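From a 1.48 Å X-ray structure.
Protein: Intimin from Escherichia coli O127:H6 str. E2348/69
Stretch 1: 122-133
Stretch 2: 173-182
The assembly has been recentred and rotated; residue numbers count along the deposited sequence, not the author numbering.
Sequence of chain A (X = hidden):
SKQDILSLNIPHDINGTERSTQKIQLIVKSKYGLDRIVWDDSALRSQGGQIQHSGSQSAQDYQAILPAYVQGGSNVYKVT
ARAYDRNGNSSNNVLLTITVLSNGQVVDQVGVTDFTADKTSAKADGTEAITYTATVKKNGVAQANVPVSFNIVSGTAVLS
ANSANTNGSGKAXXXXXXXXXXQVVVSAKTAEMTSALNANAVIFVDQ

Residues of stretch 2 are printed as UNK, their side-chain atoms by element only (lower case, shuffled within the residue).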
# COMPACT_ATOMS: atom_id res chain seq x y z
N ALA A 122 -13.39 -26.79 -1.52
CA ALA A 122 -14.76 -26.93 -2.01
C ALA A 122 -14.91 -28.31 -2.62
O ALA A 122 -13.92 -28.96 -2.97
CB ALA A 122 -15.10 -25.84 -3.03
N LYS A 123 -16.16 -28.76 -2.74
CA LYS A 123 -16.40 -30.06 -3.33
C LYS A 123 -16.12 -30.03 -4.83
O LYS A 123 -16.42 -29.05 -5.52
CB LYS A 123 -17.84 -30.51 -3.07
CG LYS A 123 -18.09 -31.95 -3.51
CD LYS A 123 -19.50 -32.43 -3.20
CE LYS A 123 -19.68 -33.87 -3.66
NZ LYS A 123 -21.11 -34.28 -3.73
N ALA A 124 -15.53 -31.11 -5.32
CA ALA A 124 -15.18 -31.24 -6.74
C ALA A 124 -16.35 -31.75 -7.56
O ALA A 124 -16.23 -32.72 -8.31
CB ALA A 124 -13.97 -32.15 -6.88
N ASP A 125 -17.51 -31.10 -7.42
CA ASP A 125 -18.72 -31.51 -8.12
C ASP A 125 -19.09 -30.58 -9.27
O ASP A 125 -20.17 -30.71 -9.84
CB ASP A 125 -19.89 -31.62 -7.14
CG ASP A 125 -20.21 -30.31 -6.43
OD1 ASP A 125 -19.50 -29.30 -6.65
OD2 ASP A 125 -21.17 -30.30 -5.65
N GLY A 126 -18.20 -29.66 -9.63
CA GLY A 126 -18.53 -28.70 -10.66
C GLY A 126 -19.63 -27.73 -10.29
O GLY A 126 -20.16 -27.05 -11.18
N THR A 127 -20.00 -27.66 -9.02
CA THR A 127 -21.16 -26.89 -8.59
C THR A 127 -20.80 -25.93 -7.46
O THR A 127 -21.17 -24.75 -7.51
CB THR A 127 -22.30 -27.82 -8.18
OG1 THR A 127 -22.53 -28.79 -9.21
CG2 THR A 127 -23.58 -27.03 -7.98
N GLU A 128 -20.09 -26.41 -6.44
CA GLU A 128 -19.75 -25.52 -5.33
C GLU A 128 -18.77 -24.45 -5.81
O GLU A 128 -17.78 -24.76 -6.47
CB GLU A 128 -19.15 -26.26 -4.15
CG GLU A 128 -18.94 -25.28 -2.98
CD GLU A 128 -18.48 -25.91 -1.68
OE1 GLU A 128 -18.44 -25.17 -0.67
OE2 GLU A 128 -18.15 -27.11 -1.66
N ALA A 129 -19.07 -23.20 -5.48
CA ALA A 129 -18.29 -22.07 -5.94
C ALA A 129 -17.37 -21.57 -4.84
O ALA A 129 -17.75 -21.47 -3.67
CB ALA A 129 -19.22 -20.93 -6.36
N ILE A 130 -16.13 -21.27 -5.24
CA ILE A 130 -15.20 -20.48 -4.43
C ILE A 130 -15.18 -19.08 -5.03
O ILE A 130 -14.92 -18.91 -6.22
CB ILE A 130 -13.80 -21.10 -4.44
CG1 ILE A 130 -13.83 -22.50 -3.81
CG2 ILE A 130 -12.81 -20.19 -3.71
CD1 ILE A 130 -12.49 -23.21 -3.82
N THR A 131 -15.47 -18.07 -4.21
CA THR A 131 -15.58 -16.70 -4.68
C THR A 131 -14.32 -15.93 -4.30
O THR A 131 -13.94 -15.90 -3.13
CB THR A 131 -16.81 -16.00 -4.12
OG1 THR A 131 -17.98 -16.75 -4.50
CG2 THR A 131 -16.92 -14.59 -4.64
N TYR A 132 -13.71 -15.29 -5.29
CA TYR A 132 -12.48 -14.53 -5.11
C TYR A 132 -12.78 -13.04 -5.17
O TYR A 132 -13.63 -12.60 -5.94
CB TYR A 132 -11.48 -14.87 -6.21
CG TYR A 132 -10.86 -16.24 -6.11
CD1 TYR A 132 -11.56 -17.38 -6.48
CD2 TYR A 132 -9.55 -16.39 -5.66
CE1 TYR A 132 -10.97 -18.64 -6.39
CE2 TYR A 132 -8.96 -17.64 -5.57
CZ TYR A 132 -9.67 -18.76 -5.94
OH TYR A 132 -9.10 -20.01 -5.86
N THR A 133 -12.05 -12.27 -4.37
CA THR A 133 -12.18 -10.82 -4.33
C THR A 133 -10.79 -10.23 -4.54
O THR A 133 -9.87 -10.56 -3.79
CB THR A 133 -12.75 -10.35 -2.99
OG1 THR A 133 -14.03 -10.94 -2.77
CG2 THR A 133 -12.88 -8.83 -2.97
N UNK A 173 -14.93 -9.18 -8.19
CA UNK A 173 -15.09 -10.57 -7.78
C UNK A 173 -15.26 -11.50 -8.98
O UNK A 173 -15.62 -11.07 -10.08
c UNK A 173 -16.11 -9.92 -5.55
o UNK A 173 -17.51 -10.39 -7.46
c UNK A 173 -16.28 -10.75 -6.81
N UNK A 174 -14.99 -12.78 -8.73
CA UNK A 174 -15.16 -13.84 -9.72
C UNK A 174 -15.36 -15.13 -8.95
O UNK A 174 -14.93 -15.25 -7.80
c UNK A 174 -14.22 -14.83 -11.85
c UNK A 174 -13.94 -13.91 -10.67
c UNK A 174 -12.70 -14.34 -9.91
N UNK A 175 -16.00 -16.13 -9.58
CA UNK A 175 -16.19 -17.42 -8.93
C UNK A 175 -15.44 -18.51 -9.69
O UNK A 175 -15.14 -18.38 -10.88
c UNK A 175 -17.67 -17.82 -8.80
o UNK A 175 -18.19 -18.23 -10.07
c UNK A 175 -18.50 -16.66 -8.25
N UNK A 176 -15.11 -19.58 -8.97
CA UNK A 176 -14.34 -20.71 -9.46
C UNK A 176 -15.05 -22.00 -9.07
O UNK A 176 -15.48 -22.14 -7.92
c UNK A 176 -11.45 -21.35 -10.72
c UNK A 176 -12.94 -20.69 -8.83
c UNK A 176 -11.98 -21.74 -9.34
c UNK A 176 -10.84 -21.96 -8.35
N UNK A 177 -15.17 -22.92 -10.01
CA UNK A 177 -15.77 -24.24 -9.77
C UNK A 177 -14.91 -25.29 -10.47
O UNK A 177 -14.18 -24.98 -11.41
c UNK A 177 -20.42 -22.21 -9.98
c UNK A 177 -19.49 -23.29 -10.51
c UNK A 177 -17.20 -24.33 -10.33
c UNK A 177 -18.16 -23.29 -9.76
n UNK A 177 -21.72 -22.18 -10.71
N UNK A 178 -15.02 -26.53 -10.01
CA UNK A 178 -14.24 -27.60 -10.65
C UNK A 178 -14.92 -28.94 -10.44
O UNK A 178 -15.51 -29.19 -9.39
c UNK A 178 -12.81 -27.67 -10.09
o UNK A 178 -12.07 -28.68 -10.76
N UNK A 179 -14.80 -29.80 -11.46
CA UNK A 179 -15.24 -31.19 -11.43
C UNK A 179 -14.12 -32.17 -11.10
O UNK A 179 -14.34 -33.38 -11.11
o UNK A 179 -18.13 -31.28 -12.39
c UNK A 179 -17.14 -30.95 -13.09
o UNK A 179 -17.22 -30.12 -14.03
c UNK A 179 -15.80 -31.58 -12.80
N UNK A 180 -12.91 -31.68 -10.82
CA UNK A 180 -11.75 -32.54 -10.63
C UNK A 180 -11.12 -32.22 -9.28
O UNK A 180 -10.95 -31.04 -8.94
c UNK A 180 -8.50 -32.79 -12.79
c UNK A 180 -7.16 -33.48 -12.61
c UNK A 180 -10.74 -32.28 -11.75
n UNK A 180 -6.23 -33.19 -13.74
c UNK A 180 -9.43 -33.05 -11.61
N UNK A 181 -10.76 -33.23 -8.48
CA UNK A 181 -10.03 -32.95 -7.24
C UNK A 181 -8.62 -32.47 -7.55
O UNK A 181 -7.98 -32.94 -8.50
c UNK A 181 -10.10 -35.29 -7.63
c UNK A 181 -11.01 -34.68 -8.65
c UNK A 181 -10.00 -34.30 -6.53
N UNK A 182 -8.13 -31.55 -6.74
CA UNK A 182 -6.79 -31.03 -6.91
C UNK A 182 -6.71 -29.57 -6.49
O UNK A 182 -7.70 -28.94 -6.14
O HOH W 1 -16.87 -27.11 -7.74
O HOH W 2 -22.28 -25.22 -11.83
O HOH W 3 -23.03 -23.59 -8.90

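Position 173 carries three side-chain atoms: a first carbon bearing one oxygen and one carbon. The carbon arm lies 3.6 Å from T133 OG1. That fork, with unlike arms, is threonine, T173. It pairs with T133 without hydrogen bonds between their backbones. Its CA approaches Y132 O at 3.1 Å, a CA-H...O contact.

Position 174 has three carbons, the first carrying the other two, and no polar atom. Buried on the same sheet face as Y132, they bring one branch carbon to 3.9 Å from Y132 CB. This is valine, V174. Its backbone makes both hydrogen bonds of a wide antiparallel pair: Y132 N to V174 O at 2.8 Å, nearly straight, and V174 N to Y132 O at 3.1 Å.

At 175 the first carbon again bears one oxygen and one carbon, and the carbon arm is 3.8 Å from T131 OG1. The residue is threonine, T175. It sits opposite T131 in a narrow pair, CA to CA 4.3 Å. No hydrogen bond links the two side chains; the carbon arm is what meets the hydroxyl.

Position 176 shows four carbons forked at the second; they are buried beside the Y132 ring, with CB 3.7 Å from Y132 CE1 and one tip carbon 3.6 Å from Y132 OH. This is leucine, L176. Two backbone bonds hold it to I130, I130 N to L176 O at 2.9 Å and L176 N to I130 O at 2.8 Å.

Position 177 is a row of four carbons ending in nitrogen. The chain runs along the backbone of stretch 1: its second carbon lies 3.6 Å from E128 O, and its fourth 3.6 Å from T127 O. This is lysine, K177. Its NZ donates to water 3 at 2.6 Å, and that water donates to T127 O at 2.6 Å; water 2 joins NZ to G126 O similarly.

Position 178 has one carbon then one oxygen, and neither touches stretch 1: serine, S178. Its carbonyl O accepts from G126 N at 2.7 Å, while its N donates to water 1 at 3.0 Å.

Position 179 has two carbons, the second carrying two oxygens. Its CB points away, yet one oxygen reaches 3.1 Å from G126 CA. This is aspartate, D179. A CB modelled on G126 would fall 2.1 Å from OD1, and the positive phi also suits glycine.

At 180, four carbons in a row end in nitrogen. The CA-to-CB bond points away from stretch 1; the backbone C lies 3.7 Å from A124 CB. This is lysine, K180.

Position 181 has three carbons closing a ring onto the backbone N; the ring carbon bonded to that N packs 4.3 Å from A124 CB. This is proline, P181.

Position 182 has no side-chain atoms: glycine, G182, whose backbone angles call for it.

The rule is alternation. Backbone bonds fix the register at I130 and Y132, their side chains pack with L176 and V174 on one face, and threonines line the other. Beyond the strands, G126 allows close approach, and waters bridge the backbone and lysine.

Stretch 2 (173-182) TVTLKSDKPG
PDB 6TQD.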